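Local coordinates for protein putative branched-chain amino acid ABC transporter (Chromobacterium violaceum, PDB 4PYR) that is a putative periplasmic-binding-protein-like lipoprotein of the LppC family, can bind glutathione and may act as an enzyme regulator, at residues L282-G285 against A289-R292. Numbering follows the deposited sequence.
Sequences LKLG and AFER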
loop_
_atom_site.group_PDB
_atom_site.type_symbol
_atom_site.label_atom_id
_atom_site.label_comp_id
_atom_site.label_asym_id
_atom_site.label_seq_id
_atom_site.Cartn_x
_atom_site.Cartn_y
_atom_site.Cartn_z
ATOM N N LEU A 282 -10.571 -1.732 3.296
ATOM C CA LEU A 282 -10.607 -1.540 1.868
ATOM C C LEU A 282 -12.018 -1.215 1.378
ATOM O O LEU A 282 -12.995 -1.791 1.815
ATOM C CB LEU A 282 -10.172 -2.812 1.166
ATOM C CG LEU A 282 -8.861 -3.399 1.673
ATOM C CD1 LEU A 282 -8.482 -4.601 0.864
ATOM C CD2 LEU A 282 -7.779 -2.365 1.544
ATOM N N LYS A 283 -12.058 -0.286 0.441
ATOM C CA LYS A 283 -13.274 0.083 -0.288
ATOM C C LYS A 283 -12.890 0.748 -1.606
ATOM O O LYS A 283 -11.798 1.321 -1.732
ATOM C CB LYS A 283 -14.172 0.983 0.557
ATOM C CG LYS A 283 -13.732 2.426 0.730
ATOM C CD LYS A 283 -14.858 3.233 1.406
ATOM C CE LYS A 283 -14.690 3.408 2.903
ATOM N NZ LYS A 283 -14.498 2.128 3.641
ATOM N N LEU A 284 -13.777 0.659 -2.594
ATOM C CA LEU A 284 -13.418 1.095 -3.933
ATOM C C LEU A 284 -13.451 2.613 -3.979
ATOM O O LEU A 284 -14.397 3.245 -3.464
ATOM C CB LEU A 284 -14.394 0.494 -4.945
ATOM C CG LEU A 284 -13.937 0.191 -6.348
ATOM C CD1 LEU A 284 -12.639 -0.597 -6.328
ATOM C CD2 LEU A 284 -15.007 -0.564 -7.119
ATOM N N GLY A 285 -12.446 3.187 -4.630
ATOM C CA GLY A 285 -12.324 4.638 -4.854
ATOM C C GLY A 285 -11.930 4.933 -6.282
ATOM O O GLY A 285 -12.294 4.202 -7.218
ATOM N N ALA A 289 -9.645 1.598 -7.924
ATOM C CA ALA A 289 -8.622 1.120 -6.998
ATOM C C ALA A 289 -9.278 0.991 -5.631
ATOM O O ALA A 289 -10.045 1.877 -5.211
ATOM C CB ALA A 289 -7.449 2.094 -6.929
ATOM N N PHE A 290 -8.976 -0.106 -4.949
ATOM C CA PHE A 290 -9.412 -0.304 -3.572
ATOM C C PHE A 290 -8.501 0.528 -2.729
ATOM O O PHE A 290 -7.298 0.279 -2.723
ATOM C CB PHE A 290 -9.338 -1.770 -3.174
ATOM C CG PHE A 290 -10.476 -2.564 -3.673
ATOM C CD1 PHE A 290 -11.669 -2.587 -2.964
ATOM C CD2 PHE A 290 -10.401 -3.232 -4.895
ATOM C CE1 PHE A 290 -12.777 -3.258 -3.473
ATOM C CE2 PHE A 290 -11.500 -3.913 -5.397
ATOM C CZ PHE A 290 -12.686 -3.933 -4.689
ATOM N N GLU A 291 -9.031 1.570 -2.102
ATOM C CA GLU A 291 -8.223 2.378 -1.241
ATOM C C GLU A 291 -8.125 1.745 0.143
ATOM O O GLU A 291 -8.989 0.970 0.540
ATOM C CB GLU A 291 -8.688 3.820 -1.237
ATOM C CG GLU A 291 -8.702 4.411 -2.649
ATOM C CD GLU A 291 -9.315 5.789 -2.724
ATOM O OE1 GLU A 291 -10.065 6.172 -1.780
ATOM O OE2 GLU A 291 -9.043 6.482 -3.742
ATOM N N ARG A 292 -7.013 2.014 0.815
ATOM C CA ARG A 292 -6.633 1.347 2.041
ATOM C C ARG A 292 -6.570 2.338 3.177
ATOM O O ARG A 292 -5.711 3.229 3.189
ATOM C CB ARG A 292 -5.224 0.753 1.968
ATOM C CG ARG A 292 -4.966 -0.432 1.079
ATOM C CD ARG A 292 -3.614 -1.025 1.424
ATOM N NE ARG A 292 -2.557 -0.058 1.248
ATOM C CZ ARG A 292 -1.504 0.135 2.065
ATOM N NH1 ARG A 292 -1.354 -0.536 3.195
ATOM N NH2 ARG A 292 -0.625 1.048 1.737
HETATM O O HOH W 1 -11.108 2.127 2.807
#
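Glu291 N donates to Lys283 O at 2.8 Å and Gly285 N donates to Ala289 O, also at 2.8 Å, pinning together the two arms of a β-hairpin formed by strands 280-284 and 290-298. The return bond of the Lys283–Glu291 pair, from Lys283 N to Glu291 O, is weak at 3.3 Å. Glu291 O takes up further contacts: Leu282 CA points its hydrogen at it, and a water bridges it weakly to Lys283 NZ. The two short strand segments run antiparallel but strongly twisted, at 143°.

Along each strand the side chains alternate between the two faces of the sheet, and cross-strand partners share a face. Lys283 and Glu291 occupy one, where the extended chain of Glu291 rises from the sheet and leans toward the turn, bringing CD to 3.9 Å from Gly285 CA. The other face holds Leu282, Leu284, Phe290 and Arg292, with Leu260 of helix 245-265 packed against Leu282 and Phe290. Tyr100 of strand 99-101 touches Leu284 and Phe290, joining the hairpin to the edge of the parallel sheet, and Arg292 touches Leu104 of the glutathione pocket. Leu282 and Arg292 run side by side, the leucine CD2 meeting the arginine CG at 3.4 Å, while Arg292 NH2 forms a salt bridge with Glu109 and NH1 a hydrogen bond with Thr279 O. With CG anti to its carbonyl carbon (chi1 -79°), Phe290 lays its ring beside the opposite strand, and Leu284 CD1 sits 3.6 Å from the ring centroid, a CH-π contact only 9° off the ring normal.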